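Local coordinates for protein excinuclease ABC, subunit A. (Deinococcus radiodurans, PDB 2VF7) that probably binds damaged DNA in nucleotide excision repair, as an ATP-hydrolysing, zinc-containing UvrA-family protein of the ABC superfamily, at residues A[794-806]-A[815-827]. The protein carries 1 engineered substitution. Residues are numbered along the deposited sequence; the frame is centred on the assembly and turned at random.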
ATOM      1  N   GLN A 794      -8.398  42.285  10.772  1.00 58.57           N
ATOM      2  CA  GLN A 794      -8.161  43.141   9.597  1.00 58.98           C
ATOM      3  C   GLN A 794      -9.480  43.412   8.876  1.00 58.27           C
ATOM      4  O   GLN A 794      -9.780  44.544   8.521  1.00 58.00           O
ATOM      5  CB  GLN A 794      -7.148  42.480   8.626  1.00 59.33           C
ATOM      6  CG  GLN A 794      -6.745  43.337   7.394  1.00 59.32           C
ATOM      7  CD  GLN A 794      -5.977  42.544   6.314  1.00 60.41           C
ATOM      8  OE1 GLN A 794      -6.026  41.303   6.269  1.00 63.97           O
ATOM      9  NE2 GLN A 794      -5.283  43.263   5.431  1.00 60.02           N
ATOM     10  N   VAL A 795     -10.252  42.348   8.686  1.00 57.56           N
ATOM     11  CA  VAL A 795     -11.524  42.393   7.981  1.00 57.21           C
ATOM     12  C   VAL A 795     -12.659  42.892   8.866  1.00 56.61           C
ATOM     13  O   VAL A 795     -13.543  43.612   8.404  1.00 57.32           O
ATOM     14  CB  VAL A 795     -11.880  40.993   7.425  1.00 57.11           C
ATOM     15  CG1 VAL A 795     -13.344  40.936   6.988  1.00 57.80           C
ATOM     16  CG2 VAL A 795     -10.970  40.649   6.265  1.00 57.40           C
ATOM     17  N   VAL A 796     -12.632  42.495  10.131  1.00 55.84           N
ATOM     18  CA  VAL A 796     -13.626  42.912  11.126  1.00 54.89           C
ATOM     19  C   VAL A 796     -13.551  44.423  11.404  1.00 54.22           C
ATOM     20  O   VAL A 796     -14.545  45.052  11.734  1.00 54.32           O
ATOM     21  CB  VAL A 796     -13.477  42.070  12.420  1.00 54.73           C
ATOM     22  CG1 VAL A 796     -14.455  42.512  13.520  1.00 55.07           C
ATOM     23  CG2 VAL A 796     -13.693  40.610  12.097  1.00 54.55           C
ATOM     24  N   ALA A 797     -12.364  44.990  11.229  1.00 53.68           N
ATOM     25  CA  ALA A 797     -12.109  46.400  11.430  1.00 52.95           C
ATOM     26  C   ALA A 797     -12.681  47.294  10.313  1.00 52.87           C
ATOM     27  O   ALA A 797     -12.809  48.505  10.490  1.00 52.93           O
ATOM     28  CB  ALA A 797     -10.615  46.626  11.589  1.00 52.51           C
ATOM     29  N   ALA A 798     -13.010  46.710   9.165  1.00 52.99           N
ATOM     30  CA  ALA A 798     -13.629  47.474   8.074  1.00 52.56           C
ATOM     31  C   ALA A 798     -15.091  47.091   7.800  1.00 52.57           C
ATOM     32  O   ALA A 798     -15.661  47.480   6.778  1.00 53.19           O
ATOM     33  CB  ALA A 798     -12.798  47.375   6.814  1.00 52.51           C
ATOM     34  N   SER A 799     -15.707  46.351   8.721  1.00 52.19           N
ATOM     35  CA  SER A 799     -17.150  46.104   8.679  1.00 51.67           C
ATOM     36  C   SER A 799     -17.912  47.378   9.012  1.00 51.06           C
ATOM     37  O   SER A 799     -17.298  48.391   9.355  1.00 51.58           O
ATOM     38  CB  SER A 799     -17.516  45.020   9.679  1.00 51.56           C
ATOM     39  OG  SER A 799     -16.808  43.842   9.362  1.00 53.72           O
ATOM     40  N   ASP A 800     -19.243  47.325   8.899  1.00 50.11           N
ATOM     41  CA  ASP A 800     -20.138  48.412   9.354  1.00 48.95           C
ATOM     42  C   ASP A 800     -20.806  48.094  10.698  1.00 48.22           C
ATOM     43  O   ASP A 800     -21.228  49.007  11.417  1.00 48.07           O
ATOM     44  CB  ASP A 800     -21.216  48.692   8.309  1.00 48.47           C
ATOM     45  CG  ASP A 800     -20.643  49.064   6.958  1.00 48.78           C
ATOM     46  OD1 ASP A 800     -20.024  50.143   6.878  1.00 50.53           O
ATOM     47  OD2 ASP A 800     -20.806  48.296   5.978  1.00 46.20           O
ATOM     48  N   TRP A 801     -20.905  46.798  11.007  1.00 47.57           N
ATOM     49  CA  TRP A 801     -21.488  46.272  12.250  1.00 47.11           C
ATOM     50  C   TRP A 801     -20.745  44.985  12.669  1.00 47.65           C
ATOM     51  O   TRP A 801     -20.047  44.389  11.842  1.00 47.73           O
ATOM     52  CB  TRP A 801     -22.977  45.997  12.040  1.00 46.29           C
ATOM     53  CG  TRP A 801     -23.769  45.793  13.298  1.00 44.96           C
ATOM     54  CD1 TRP A 801     -24.142  44.597  13.836  1.00 43.11           C
ATOM     55  CD2 TRP A 801     -24.293  46.807  14.173  1.00 45.00           C
ATOM     56  NE1 TRP A 801     -24.855  44.789  14.977  1.00 43.94           N
ATOM     57  CE2 TRP A 801     -24.973  46.139  15.216  1.00 45.36           C
ATOM     58  CE3 TRP A 801     -24.261  48.213  14.173  1.00 44.82           C
ATOM     59  CZ2 TRP A 801     -25.610  46.830  16.265  1.00 44.77           C
ATOM     60  CZ3 TRP A 801     -24.902  48.901  15.213  1.00 44.14           C
ATOM     61  CH2 TRP A 801     -25.556  48.205  16.247  1.00 44.46           C
ATOM     62  N   VAL A 802     -20.863  44.576  13.939  1.00 48.02           N
ATOM     63  CA  VAL A 802     -20.182  43.370  14.465  1.00 48.84           C
ATOM     64  C   VAL A 802     -21.026  42.627  15.507  1.00 49.39           C
ATOM     65  O   VAL A 802     -21.622  43.246  16.383  1.00 49.56           O
ATOM     66  CB  VAL A 802     -18.771  43.677  15.088  1.00 48.97           C
ATOM     67  CG1 VAL A 802     -18.151  42.419  15.689  1.00 48.61           C
ATOM     68  CG2 VAL A 802     -17.812  44.293  14.066  1.00 48.32           C
ATOM     69  N   LEU A 803     -21.059  41.299  15.402  1.00 50.23           N
ATOM     70  CA  LEU A 803     -21.741  40.429  16.368  1.00 51.24           C
ATOM     71  C   LEU A 803     -20.756  39.479  17.054  1.00 51.50           C
ATOM     72  O   LEU A 803     -20.286  38.508  16.455  1.00 51.54           O
ATOM     73  CB  LEU A 803     -22.844  39.612  15.677  1.00 51.12           C
ATOM     74  CG  LEU A 803     -24.311  40.073  15.681  1.00 52.17           C
ATOM     75  CD1 LEU A 803     -24.509  41.407  14.988  1.00 51.57           C
ATOM     76  CD2 LEU A 803     -25.154  39.026  14.985  1.00 51.65           C
ATOM     77  N   ASP A 804     -20.443  39.758  18.309  1.00 52.01           N
ATOM     78  CA  ASP A 804     -19.520  38.915  19.055  1.00 52.74           C
ATOM     79  C   ASP A 804     -20.302  37.811  19.749  1.00 53.09           C
ATOM     80  O   ASP A 804     -21.196  38.077  20.539  1.00 53.82           O
ATOM     81  CB  ASP A 804     -18.728  39.736  20.076  1.00 52.76           C
ATOM     82  CG  ASP A 804     -17.493  39.024  20.552  1.00 52.82           C
ATOM     83  OD1 ASP A 804     -16.744  38.525  19.697  1.00 54.37           O
ATOM     84  OD2 ASP A 804     -17.242  38.971  21.771  1.00 54.89           O
ATOM     85  N   ILE A 805     -19.962  36.570  19.440  1.00 53.76           N
ATOM     86  CA  ILE A 805     -20.729  35.432  19.900  1.00 53.91           C
ATOM     87  C   ILE A 805     -20.025  34.700  21.024  1.00 54.11           C
ATOM     88  O   ILE A 805     -18.801  34.552  21.010  1.00 53.60           O
ATOM     89  CB  ILE A 805     -21.065  34.476  18.732  1.00 53.66           C
ATOM     90  CG1 ILE A 805     -22.019  35.157  17.732  1.00 54.79           C
ATOM     91  CG2 ILE A 805     -21.650  33.158  19.235  1.00 53.32           C
ATOM     92  CD1 ILE A 805     -23.291  35.823  18.342  1.00 53.67           C
ATOM     93  N   GLY A 806     -20.841  34.291  22.003  1.00 55.08           N
ATOM     94  CA  GLY A 806     -20.492  33.431  23.153  1.00 55.44           C
ATOM     95  C   GLY A 806     -19.194  33.771  23.837  1.00 55.65           C
ATOM     96  O   GLY A 806     -18.217  34.096  23.149  1.00 56.06           O
ATOM     97  N   ARG A 815     -23.791  32.649  23.619  1.00 56.85           N
ATOM     98  CA  ARG A 815     -24.478  33.878  23.998  1.00 56.57           C
ATOM     99  C   ARG A 815     -24.086  34.975  23.027  1.00 55.41           C
ATOM    100  O   ARG A 815     -22.973  34.984  22.526  1.00 55.08           O
ATOM    101  CB  ARG A 815     -24.064  34.313  25.413  1.00 56.41           C
ATOM    102  CG  ARG A 815     -24.748  33.618  26.583  1.00 56.84           C
ATOM    103  CD  ARG A 815     -24.164  34.085  27.966  1.00 58.20           C
ATOM    104  NE  ARG A 815     -23.546  35.424  27.947  1.00 62.48           N
ATOM    105  CZ  ARG A 815     -24.208  36.585  27.862  1.00 64.55           C
ATOM    106  NH1 ARG A 815     -25.535  36.605  27.783  1.00 66.15           N
ATOM    107  NH2 ARG A 815     -23.542  37.738  27.839  1.00 65.01           N
ATOM    108  N   LEU A 816     -24.998  35.907  22.770  1.00 54.39           N
ATOM    109  CA  LEU A 816     -24.624  37.140  22.106  1.00 53.27           C
ATOM    110  C   LEU A 816     -23.906  37.942  23.177  1.00 52.58           C
ATOM    111  O   LEU A 816     -24.499  38.266  24.190  1.00 52.31           O
ATOM    112  CB  LEU A 816     -25.857  37.882  21.583  1.00 53.21           C
ATOM    113  CG  LEU A 816     -25.621  39.197  20.830  1.00 53.12           C
ATOM    114  CD1 LEU A 816     -24.688  38.999  19.660  1.00 51.88           C
ATOM    115  CD2 LEU A 816     -26.919  39.780  20.342  1.00 53.27           C
ATOM    116  N   VAL A 817     -22.622  38.225  22.985  1.00 51.97           N
ATOM    117  CA  VAL A 817     -21.857  38.859  24.071  1.00 51.47           C
ATOM    118  C   VAL A 817     -21.447  40.314  23.811  1.00 51.02           C
ATOM    119  O   VAL A 817     -21.009  41.013  24.726  1.00 51.57           O
ATOM    120  CB  VAL A 817     -20.671  37.970  24.569  1.00 51.41           C
ATOM    121  CG1 VAL A 817     -19.370  38.328  23.879  1.00 50.86           C
ATOM    122  CG2 VAL A 817     -20.535  38.089  26.066  1.00 51.15           C
ATOM    123  N   ALA A 818     -21.584  40.750  22.564  1.00 50.15           N
ATOM    124  CA  ALA A 818     -21.429  42.147  22.195  1.00 49.33           C
ATOM    125  C   ALA A 818     -21.926  42.308  20.785  1.00 49.00           C
ATOM    126  O   ALA A 818     -21.862  41.366  19.996  1.00 49.09           O
ATOM    127  CB  ALA A 818     -19.986  42.591  22.295  1.00 49.29           C
ATOM    128  N   GLN A 819     -22.428  43.504  20.487  1.00 48.58           N
ATOM    129  CA  GLN A 819     -22.887  43.882  19.151  1.00 48.12           C
ATOM    130  C   GLN A 819     -22.791  45.409  18.983  1.00 47.86           C
ATOM    131  O   GLN A 819     -22.937  46.145  19.961  1.00 47.80           O
ATOM    132  CB  GLN A 819     -24.308  43.366  18.905  1.00 47.81           C
ATOM    133  CG  GLN A 819     -25.404  44.013  19.758  1.00 48.47           C
ATOM    134  CD  GLN A 819     -26.723  43.254  19.715  1.00 48.65           C
ATOM    135  OE1 GLN A 819     -27.128  42.723  18.672  1.00 49.54           O
ATOM    136  NE2 GLN A 819     -27.399  43.191  20.859  1.00 48.82           N
ATOM    137  N   GLY A 820     -22.532  45.869  17.757  1.00 47.35           N
ATOM    138  CA  GLY A 820     -22.317  47.300  17.467  1.00 47.23           C
ATOM    139  C   GLY A 820     -21.346  47.511  16.311  1.00 47.43           C
ATOM    140  O   GLY A 820     -20.975  46.556  15.631  1.00 47.10           O
ATOM    141  N   THR A 821     -20.932  48.755  16.080  1.00 47.58           N
ATOM    142  CA  THR A 821     -19.882  49.046  15.092  1.00 47.92           C
ATOM    143  C   THR A 821     -18.550  48.470  15.601  1.00 48.46           C
ATOM    144  O   THR A 821     -18.458  48.120  16.779  1.00 48.81           O
ATOM    145  CB  THR A 821     -19.741  50.553  14.865  1.00 48.19           C
ATOM    146  OG1 THR A 821     -19.611  51.217  16.128  1.00 47.60           O
ATOM    147  CG2 THR A 821     -20.975  51.116  14.138  1.00 48.34           C
ATOM    148  N   PRO A 822     -17.523  48.326  14.729  1.00 48.42           N
ATOM    149  CA  PRO A 822     -16.251  47.813  15.257  1.00 48.20           C
ATOM    150  C   PRO A 822     -15.700  48.622  16.438  1.00 48.47           C
ATOM    151  O   PRO A 822     -15.314  48.041  17.457  1.00 47.79           O
ATOM    152  CB  PRO A 822     -15.311  47.883  14.045  1.00 48.73           C
ATOM    153  CG  PRO A 822     -16.205  47.890  12.850  1.00 47.73           C
ATOM    154  CD  PRO A 822     -17.462  48.573  13.274  1.00 48.29           C
ATOM    155  N   ALA A 823     -15.693  49.950  16.295  1.00 49.07           N
ATOM    156  CA  ALA A 823     -15.285  50.907  17.337  1.00 49.14           C
ATOM    157  C   ALA A 823     -16.074  50.799  18.647  1.00 49.79           C
ATOM    158  O   ALA A 823     -15.500  50.948  19.737  1.00 49.95           O
ATOM    159  CB  ALA A 823     -15.387  52.338  16.797  1.00 49.07           C
ATOM    160  N   GLU A 824     -17.389  50.592  18.539  1.00 50.06           N
ATOM    161  CA  GLU A 824     -18.239  50.348  19.706  1.00 50.30           C
ATOM    162  C   GLU A 824     -17.832  49.041  20.399  1.00 50.12           C
ATOM    163  O   GLU A 824     -17.519  49.039  21.586  1.00 50.43           O
ATOM    164  CB  GLU A 824     -19.730  50.343  19.320  1.00 50.06           C
ATOM    165  CG  GLU A 824     -20.385  51.743  19.304  1.00 50.75           C
ATOM    166  CD  GLU A 824     -21.801  51.788  18.665  1.00 51.25           C
ATOM    167  OE1 GLU A 824     -22.367  50.723  18.338  1.00 51.78           O
ATOM    168  OE2 GLU A 824     -22.355  52.906  18.492  1.00 52.26           O
ATOM    169  N   VAL A 825     -17.807  47.954  19.636  1.00 49.87           N
ATOM    170  CA  VAL A 825     -17.428  46.613  20.113  1.00 49.95           C
ATOM    171  C   VAL A 825     -15.986  46.465  20.632  1.00 50.00           C
ATOM    172  O   VAL A 825     -15.692  45.536  21.378  1.00 50.09           O
ATOM    173  CB  VAL A 825     -17.702  45.543  19.013  1.00 49.49           C
ATOM    174  CG1 VAL A 825     -17.251  44.155  19.455  1.00 49.18           C
ATOM    175  CG2 VAL A 825     -19.178  45.513  18.673  1.00 48.73           C
ATOM    176  N   ALA A 826     -15.100  47.375  20.230  1.00 50.38           N
ATOM    177  CA  ALA A 826     -13.689  47.350  20.610  1.00 50.31           C
ATOM    178  C   ALA A 826     -13.507  47.771  22.053  1.00 50.85           C
ATOM    179  O   ALA A 826     -12.414  47.648  22.602  1.00 51.19           O
ATOM    180  CB  ALA A 826     -12.891  48.265  19.714  1.00 49.75           C
ATOM    181  N   GLN A 827     -14.582  48.287  22.646  1.00 51.33           N
ATOM    182  CA  GLN A 827     -14.597  48.766  24.029  1.00 51.72           C
ATOM    183  C   GLN A 827     -15.527  47.938  24.921  1.00 51.56           C
ATOM    184  O   GLN A 827     -15.581  48.153  26.127  1.00 51.11           O
ATOM    185  CB  GLN A 827     -15.013  50.242  24.079  1.00 52.04           C
ATOM    186  CG  GLN A 827     -14.246  51.179  23.135  1.00 53.90           C
ATOM    187  CD  GLN A 827     -12.786  51.413  23.542  1.00 56.17           C
ATOM    188  OE1 GLN A 827     -11.961  51.817  22.718  1.00 57.42           O
ATOM    189  NE2 GLN A 827     -12.465  51.162  24.808  1.00 55.76           N
TER
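V802 and G820 open the ladder of an antiparallel hairpin, strands 801-805 and 816-820, in which a classic beta bulge is absorbed. G820 N donates to V802 O at 3.1 Å, in the carbonyl plane; the return bond from V802 N is weak. Further along, D804 O receives V817 N (2.8 Å, nearly straight at 165°) and, weakly, A818 N, so two residues face one and the register slips by a residue.

A CH-pi contact covers the G820 end of the ladder: G820 CA lies over the six-membered ring of W801, 3.5 Å from its centroid. With CG anti to the backbone N (chi1 -165°), the indole is laid across the neighbouring strand instead of leaving it. Cut back to an alanine, W801 would probably leave the G820 backbone uncovered and W502 without its edge-to-face partner.

Apolar contacts divide between the two faces. V802 CB meets V825 CG2 at 4.0 Å while V802 CG2 rests on P822, seating helix 822-825, whose start T821 and E824 close with a weak capping box; on the other face L816 CD1 wedges against I805 CD1 (3.7 Å) and L803 CG, and I805 packs near ADP-binding S534 and G535.

D804's buried carboxylate is satisfied by two hydroxyls: OD1 bonds T529 OG1 on strand 525-529, which leads into the P-loop, and OD2 bonds S831 OG, beyond helix 822-825. This probably holds the bulged strand pair, at the edge of the ABC-type core sheet, in a fixed place beside the P-loop.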